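Local coordinates for D-isomer specific 2-hydroxyacid dehydrogenase family protein (Aeromonas salmonicida subsp. salmonicida, PDB 3HG7) that probably acts as an NAD-dependent oxidoreductase of the D-isomer specific 2-hydroxyacid dehydrogenase family, at residues A[105-110]-A[153-158]; A[109-114]-A[136-141]; A[79-84]-A[88-93]. The protein carries 1 engineered substitution. One frame throughout, in Å; residues are numbered along the deposited sequence.

Contact 3 comes first along the chain, joining 79-84 to 88-93 at the last strand, 91-93, of the five-stranded parallel sheet. Helix 100-115 follows that strand, passes into the NAD-binding domain with its seven-stranded sheet, and supplies one side of both other contacts. Contact 1 sets this helix against helix 150-161; contact 2 sets its next turn against the loop 136-141. These two share Gly-109 and His-110, have centres about 11 Å apart and touch where Phe-108 CE1 lies 4.2 Å from Leu-138 CD1, so the two apolar patches adjoin. Together they pack the helix onto the NAD-binding domain, while contact 3, with its centre about 31 and 40 Å from theirs, belongs to the other domain.

Contact 1: A[105-110]-A[153-158]; sequences EYVFGH and QHIAHT
Thr-158 lays its methyl group over one face of the Phe-108 ring, a CH-pi contact in which CG2 stands 3.8 Å from the ring centroid and only 13° off the ring normal. The two side chains run past one another in opposing senses, and CB of Thr-158 lies 3.7 Å from CE2 of Phe-108. With CG2 anti to the backbone N, the methyl is turned to the ring while OG1 is left to Ser-104, whose OG it meets in a hydrogen bond. The same CE2 also meets Ile-155, 4.0 Å from CG2 of that residue and 3.8 Å from its carbonyl O, which approaches the ring obliquely. The other branch of Ile-155 ends in CD1, 4.3 Å from CG2 of Val-107, a looser apolar touch one residue back along the first helix. No hydrogen bond links the segments; van der Waals and CH-pi contacts join them. The helix axes stay 10.3 Å apart and run in roughly the same direction, crossing at -41°. Beneath them, Leu-143 of strand 142-146 receives both Phe-108 and Ile-155, and Phe-227 of strand 225-228 receives Val-107. Neighbouring helices packed side by side on a parallel sheet, one of them following a glycine-rich turn that fits the GxGxxG pattern, are characteristic of the Rossmann-type NAD-binding fold.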
# COMPACT_ATOMS: atom_id res chain seq x y z
N GLU A 105 1.28 12.15 -0.67
CA GLU A 105 2.27 12.61 -1.64
C GLU A 105 2.13 11.93 -3.00
O GLU A 105 2.20 12.58 -4.03
CB GLU A 105 3.68 12.39 -1.08
CG GLU A 105 4.01 13.22 0.17
CD GLU A 105 5.35 12.82 0.78
OE1 GLU A 105 6.04 11.95 0.19
OE2 GLU A 105 5.73 13.38 1.83
N TYR A 106 1.93 10.62 -2.98
CA TYR A 106 1.80 9.84 -4.21
C TYR A 106 0.52 10.22 -4.92
O TYR A 106 0.52 10.49 -6.14
CB TYR A 106 1.75 8.34 -3.86
CG TYR A 106 1.46 7.45 -5.05
CD1 TYR A 106 2.50 6.94 -5.82
CD2 TYR A 106 0.14 7.09 -5.35
CE1 TYR A 106 2.25 6.11 -6.89
CE2 TYR A 106 -0.14 6.27 -6.43
CZ TYR A 106 0.92 5.80 -7.19
OH TYR A 106 0.69 4.99 -8.24
N VAL A 107 -0.58 10.26 -4.17
CA VAL A 107 -1.87 10.46 -4.77
C VAL A 107 -1.92 11.88 -5.34
O VAL A 107 -2.28 12.06 -6.49
CB VAL A 107 -3.02 10.23 -3.75
CG1 VAL A 107 -4.36 10.82 -4.28
CG2 VAL A 107 -3.18 8.70 -3.45
N PHE A 108 -1.52 12.87 -4.54
CA PHE A 108 -1.63 14.28 -5.00
C PHE A 108 -0.53 14.66 -6.01
O PHE A 108 -0.75 15.49 -6.86
CB PHE A 108 -1.75 15.24 -3.83
CG PHE A 108 -3.13 15.28 -3.25
CD1 PHE A 108 -4.00 16.31 -3.58
CD2 PHE A 108 -3.57 14.27 -2.42
CE1 PHE A 108 -5.31 16.32 -3.07
CE2 PHE A 108 -4.86 14.27 -1.89
CZ PHE A 108 -5.74 15.31 -2.22
N GLY A 109 0.66 14.04 -5.94
CA GLY A 109 1.65 14.24 -6.99
C GLY A 109 1.10 13.75 -8.33
O GLY A 109 1.16 14.46 -9.35
N HIS A 110 0.52 12.56 -8.33
CA HIS A 110 -0.03 12.00 -9.56
C HIS A 110 -1.25 12.80 -10.01
O HIS A 110 -1.45 13.05 -11.20
CB HIS A 110 -0.39 10.54 -9.40
CG HIS A 110 0.78 9.62 -9.61
ND1 HIS A 110 1.20 9.24 -10.87
CD2 HIS A 110 1.63 9.02 -8.74
CE1 HIS A 110 2.24 8.44 -10.77
NE2 HIS A 110 2.54 8.31 -9.49
N GLN A 153 -7.65 8.51 5.94
CA GLN A 153 -7.71 9.77 6.68
C GLN A 153 -6.65 10.77 6.24
O GLN A 153 -6.94 11.95 6.06
CB GLN A 153 -7.62 9.55 8.19
CG GLN A 153 -8.88 9.00 8.82
CD GLN A 153 -8.60 8.43 10.20
OE1 GLN A 153 -8.12 9.14 11.09
NE2 GLN A 153 -8.85 7.13 10.36
N HIS A 154 -5.41 10.33 6.05
CA HIS A 154 -4.39 11.33 5.67
C HIS A 154 -4.68 11.93 4.28
O HIS A 154 -4.61 13.17 4.09
CB HIS A 154 -2.96 10.80 5.77
CG HIS A 154 -1.94 11.89 5.92
ND1 HIS A 154 -1.50 12.65 4.85
CD2 HIS A 154 -1.29 12.36 7.01
CE1 HIS A 154 -0.62 13.53 5.28
NE2 HIS A 154 -0.48 13.38 6.59
N ILE A 155 -5.08 11.07 3.34
CA ILE A 155 -5.42 11.52 1.98
C ILE A 155 -6.61 12.45 2.06
O ILE A 155 -6.76 13.39 1.25
CB ILE A 155 -5.75 10.33 1.05
CG1 ILE A 155 -4.53 9.39 0.90
CG2 ILE A 155 -6.17 10.79 -0.34
CD1 ILE A 155 -4.92 8.04 0.41
N ALA A 156 -7.49 12.18 3.03
CA ALA A 156 -8.65 13.04 3.29
C ALA A 156 -8.25 14.45 3.72
O ALA A 156 -8.72 15.45 3.14
CB ALA A 156 -9.56 12.39 4.30
N HIS A 157 -7.38 14.55 4.73
CA HIS A 157 -6.91 15.87 5.18
C HIS A 157 -6.24 16.65 4.06
O HIS A 157 -6.40 17.88 3.96
CB HIS A 157 -5.98 15.76 6.38
CG HIS A 157 -6.70 15.45 7.67
ND1 HIS A 157 -6.88 14.17 8.13
CD2 HIS A 157 -7.32 16.27 8.55
CE1 HIS A 157 -7.55 14.21 9.27
NE2 HIS A 157 -7.83 15.47 9.54
N THR A 158 -5.47 15.95 3.22
CA THR A 158 -4.83 16.60 2.07
C THR A 158 -5.85 17.10 1.06
O THR A 158 -5.72 18.21 0.56
CB THR A 158 -3.77 15.70 1.40
OG1 THR A 158 -2.97 15.10 2.43
CG2 THR A 158 -2.88 16.53 0.45

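Contact 2: A[109-114]-A[136-141]; sequences GHLLSL and QGLKGR
The last turns of helix 100-115 face an irregular loop leading into strand 142-146, with the CA atoms of Leu-112 and Leu-138 8.6 Å apart and a type II beta turn running from Leu-138 to Arg-141. This is the entry to a strand of the parallel sheet in the Rossmann-type NAD-binding domain, where the loop passes beside a helix lying on that sheet. Leu-138 points at the helix; its CD1 lies against both Leu-111 and Leu-112, its CD2 against Leu-111. Leu-111 meets it tip to tip: its CD2 methyl stands 3.9 Å from CD1 of Leu-138 and equally far from CD2. For Leu-111, CG anti to the backbone N (chi1 174°) carries the branch out toward the loop. Leu-112 approaches Leu-138 at a slant, again with CD2 doing the touching. The inner side of this apolar patch continues onto the sheet, since Leu-111 also packs on Ile-225 and Phe-227 of strand 225-228, and Leu-138 rests on Phe-162. Polar groups hold the loop itself rather than bridging to the helix. Arg-141 N donates to Leu-138 O at 3.1 Å to close the turn, and Gly-140 takes the positive phi of its third position (81°). Backbone hydrogen bonds between Gly-140 and Gly-163 and between Arg-141 and Lys-165, the first residue of strand 165-169, tie the loop to the adjoining part of the sheet. On the more exposed side, the CD2 methyl of Leu-112 sits 3.8 Å from CD1 of Leu-138 and 4.1 Å from its CG.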
# COMPACT_ATOMS: atom_id res chain seq x y z
N GLY A 109 0.66 14.04 -5.94
CA GLY A 109 1.65 14.24 -6.99
C GLY A 109 1.10 13.75 -8.33
O GLY A 109 1.16 14.46 -9.35
N HIS A 110 0.52 12.56 -8.33
CA HIS A 110 -0.03 12.00 -9.56
C HIS A 110 -1.25 12.80 -10.01
O HIS A 110 -1.45 13.05 -11.20
CB HIS A 110 -0.39 10.54 -9.40
CG HIS A 110 0.78 9.62 -9.61
ND1 HIS A 110 1.20 9.24 -10.87
CD2 HIS A 110 1.63 9.02 -8.74
CE1 HIS A 110 2.24 8.44 -10.77
NE2 HIS A 110 2.54 8.31 -9.49
N LEU A 111 -2.05 13.20 -9.05
CA LEU A 111 -3.26 13.92 -9.36
C LEU A 111 -2.92 15.29 -9.97
O LEU A 111 -3.48 15.67 -11.00
CB LEU A 111 -4.12 14.10 -8.11
CG LEU A 111 -5.37 14.98 -8.27
CD1 LEU A 111 -6.30 14.36 -9.27
CD2 LEU A 111 -6.09 15.29 -6.90
N LEU A 112 -1.99 16.00 -9.35
CA LEU A 112 -1.66 17.33 -9.87
C LEU A 112 -0.88 17.17 -11.17
O LEU A 112 -1.04 17.99 -12.06
CB LEU A 112 -0.89 18.13 -8.84
CG LEU A 112 -1.76 18.47 -7.63
CD1 LEU A 112 -0.94 18.91 -6.44
CD2 LEU A 112 -2.75 19.59 -8.12
N SER A 113 -0.07 16.10 -11.30
CA SER A 113 0.59 15.84 -12.59
C SER A 113 -0.42 15.81 -13.74
O SER A 113 -0.23 16.45 -14.77
CB SER A 113 1.46 14.58 -12.56
OG SER A 113 2.04 14.38 -13.85
N LEU A 114 -1.50 15.07 -13.51
CA LEU A 114 -2.59 14.92 -14.46
C LEU A 114 -3.37 16.22 -14.70
O LEU A 114 -3.61 16.64 -15.84
CB LEU A 114 -3.58 13.87 -13.95
CG LEU A 114 -3.07 12.44 -14.03
CD1 LEU A 114 -4.05 11.58 -13.27
CD2 LEU A 114 -2.88 11.99 -15.50
N GLN A 136 -8.06 23.16 -14.81
CA GLN A 136 -8.87 23.58 -13.67
C GLN A 136 -8.12 23.40 -12.36
O GLN A 136 -7.19 22.62 -12.26
CB GLN A 136 -10.19 22.78 -13.60
CG GLN A 136 -11.13 22.98 -14.80
CD GLN A 136 -12.61 22.98 -14.43
OE1 GLN A 136 -12.99 22.64 -13.31
NE2 GLN A 136 -13.46 23.38 -15.39
N GLY A 137 -8.56 24.12 -11.33
CA GLY A 137 -8.00 23.89 -9.99
C GLY A 137 -8.71 22.76 -9.30
O GLY A 137 -9.75 22.30 -9.77
N LEU A 138 -8.15 22.32 -8.17
CA LEU A 138 -8.81 21.33 -7.33
C LEU A 138 -9.95 21.89 -6.48
O LEU A 138 -10.78 21.12 -5.99
CB LEU A 138 -7.79 20.67 -6.41
CG LEU A 138 -6.78 19.77 -7.16
CD1 LEU A 138 -5.91 19.07 -6.15
CD2 LEU A 138 -7.55 18.76 -8.01
N LYS A 139 -10.03 23.21 -6.32
CA LYS A 139 -11.04 23.81 -5.45
C LYS A 139 -12.44 23.31 -5.79
O LYS A 139 -12.90 23.42 -6.93
CB LYS A 139 -11.05 25.35 -5.55
CG LYS A 139 -9.68 25.95 -5.83
CD LYS A 139 -9.74 27.16 -6.75
CE LYS A 139 -9.28 28.43 -6.05
NZ LYS A 139 -7.91 28.78 -6.52
N GLY A 140 -13.11 22.75 -4.80
CA GLY A 140 -14.51 22.37 -4.95
C GLY A 140 -14.78 21.05 -5.65
O GLY A 140 -15.93 20.65 -5.78
N ARG A 141 -13.74 20.36 -6.09
CA ARG A 141 -13.89 19.05 -6.69
C ARG A 141 -14.09 18.01 -5.60
O ARG A 141 -13.72 18.26 -4.45
CB ARG A 141 -12.63 18.71 -7.48
CG ARG A 141 -12.11 19.84 -8.30
CD ARG A 141 -12.65 19.77 -9.67
NE ARG A 141 -12.31 18.51 -10.34
CZ ARG A 141 -12.35 18.36 -11.66
NH1 ARG A 141 -12.06 17.19 -12.21
NH2 ARG A 141 -12.68 19.39 -12.43

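Contact 3: A[79-84]-A[88-93]; sequences DVLLDA and RDYQLT
A leucine pair beside a polar bridge of waters and an arginine joins the 3-10 turn that begins at Asp-79 to the approach and first residues of strand 91-93, last of its sheet. Leu-81 and Leu-92 cross at about a right angle, the CD1 methyl of Leu-81 lying 3.7 Å from CD1 of Leu-92 and close to its CD2 as well. A chi1 of 175° swings CG of Leu-92 away from its backbone N and toward Leu-81. Both leucines, together with Tyr-90, also pack on Phe-71 of strand 70-73, and Leu-92 shares a backbone hydrogen bond with Ile-310 near the C-terminus. The segments thus belong to the connection between two adjacent strands of the flavodoxin-like five-stranded parallel sheet (strand order 2-1-3-4-5), which in this family probably forms the substrate-binding domain. Tyr-90 brings its hydroxyl alongside Leu-81, and water 1 accepts from OH at 2.6 Å and donates to Leu-81 O. That carbonyl takes a second water proton: water 2 donates to Leu-81 O at 2.6 Å and to Asp-83 O, and accepts from Arg-88 NE at 2.8 Å. The chain of Arg-88, extended from CG to NE, reaches back across the short loop to place its guanidinium there. Its NH1 meets Leu-82 O at the edge of the group, near its plane, in a bent, weak hydrogen bond of 2.9 Å with an N-H...O angle of 129°.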
# COMPACT_ATOMS: atom_id res chain seq x y z
N ASP A 79 0.39 -11.55 2.80
CA ASP A 79 -0.43 -12.64 2.29
C ASP A 79 0.30 -13.91 1.94
O ASP A 79 -0.25 -15.00 2.09
CB ASP A 79 -1.31 -12.18 1.12
CG ASP A 79 -2.46 -11.36 1.58
OD1 ASP A 79 -2.25 -10.16 1.84
OD2 ASP A 79 -3.57 -11.93 1.72
N VAL A 80 1.55 -13.80 1.50
CA VAL A 80 2.29 -15.00 1.15
C VAL A 80 2.55 -15.90 2.36
O VAL A 80 2.85 -17.08 2.21
CB VAL A 80 3.60 -14.67 0.39
CG1 VAL A 80 3.30 -13.90 -0.92
CG2 VAL A 80 4.59 -13.91 1.30
N LEU A 81 2.42 -15.34 3.57
CA LEU A 81 2.64 -16.08 4.82
C LEU A 81 1.36 -16.71 5.39
O LEU A 81 1.42 -17.44 6.39
CB LEU A 81 3.32 -15.18 5.86
CG LEU A 81 4.59 -14.44 5.42
CD1 LEU A 81 5.01 -13.46 6.49
CD2 LEU A 81 5.73 -15.43 5.13
N LEU A 82 0.22 -16.44 4.76
CA LEU A 82 -1.05 -17.01 5.18
C LEU A 82 -1.35 -18.31 4.43
O LEU A 82 -2.37 -18.97 4.67
CB LEU A 82 -2.20 -16.01 5.00
CG LEU A 82 -1.98 -14.57 5.47
CD1 LEU A 82 -3.18 -13.72 5.10
CD2 LEU A 82 -1.69 -14.47 6.96
N ASP A 83 -0.45 -18.65 3.51
CA ASP A 83 -0.49 -19.90 2.78
C ASP A 83 -0.68 -21.05 3.77
O ASP A 83 0.03 -21.14 4.78
CB ASP A 83 0.81 -20.05 1.98
CG ASP A 83 0.82 -21.24 1.03
OD1 ASP A 83 0.05 -22.21 1.22
OD2 ASP A 83 1.63 -21.21 0.08
N ALA A 84 -1.66 -21.91 3.48
CA ALA A 84 -1.99 -23.06 4.33
C ALA A 84 -0.82 -24.03 4.52
O ALA A 84 -0.78 -24.79 5.48
CB ALA A 84 -3.20 -23.80 3.76
N ARG A 88 2.33 -21.85 11.51
CA ARG A 88 1.62 -20.79 12.21
C ARG A 88 1.96 -20.74 13.69
O ARG A 88 1.22 -20.14 14.48
CB ARG A 88 0.12 -20.94 11.98
CG ARG A 88 -0.29 -20.43 10.61
CD ARG A 88 -1.64 -20.93 10.17
NE ARG A 88 -2.02 -20.29 8.91
CZ ARG A 88 -3.22 -20.40 8.35
NH1 ARG A 88 -3.48 -19.79 7.20
NH2 ARG A 88 -4.16 -21.13 8.93
N ASP A 89 3.09 -21.34 14.07
CA ASP A 89 3.43 -21.50 15.48
C ASP A 89 4.37 -20.39 15.97
O ASP A 89 5.35 -20.67 16.67
CB ASP A 89 4.07 -22.89 15.73
CG ASP A 89 5.28 -23.14 14.82
OD1 ASP A 89 5.59 -22.27 13.97
OD2 ASP A 89 5.92 -24.19 14.96
N TYR A 90 4.07 -19.17 15.56
CA TYR A 90 4.81 -17.96 15.92
C TYR A 90 3.89 -16.73 15.79
O TYR A 90 2.79 -16.80 15.20
CB TYR A 90 6.07 -17.80 15.04
CG TYR A 90 5.76 -17.46 13.59
CD1 TYR A 90 5.51 -18.46 12.66
CD2 TYR A 90 5.66 -16.13 13.18
CE1 TYR A 90 5.19 -18.15 11.34
CE2 TYR A 90 5.36 -15.80 11.86
CZ TYR A 90 5.13 -16.82 10.95
OH TYR A 90 4.81 -16.51 9.63
N GLN A 91 4.33 -15.60 16.32
CA GLN A 91 3.58 -14.36 16.21
C GLN A 91 4.07 -13.61 15.00
O GLN A 91 5.25 -13.29 14.91
CB GLN A 91 3.77 -13.47 17.42
CG GLN A 91 3.34 -14.10 18.75
CD GLN A 91 2.99 -13.04 19.76
OE1 GLN A 91 1.97 -12.37 19.64
NE2 GLN A 91 3.87 -12.86 20.74
N LEU A 92 3.17 -13.32 14.07
CA LEU A 92 3.52 -12.46 12.93
C LEU A 92 2.94 -11.06 13.14
O LEU A 92 1.75 -10.92 13.44
CB LEU A 92 2.96 -13.06 11.63
CG LEU A 92 3.12 -12.24 10.34
CD1 LEU A 92 4.60 -12.04 9.92
CD2 LEU A 92 2.32 -12.98 9.29
N THR A 93 3.78 -10.03 12.98
CA THR A 93 3.29 -8.64 12.91
C THR A 93 3.68 -7.98 11.60
O THR A 93 4.71 -8.30 11.01
CB THR A 93 3.83 -7.78 14.06
OG1 THR A 93 5.25 -7.84 14.03
CG2 THR A 93 3.33 -8.29 15.43
O HOH W 1 3.54 -18.32 8.19
O HOH W 2 -0.01 -19.51 7.09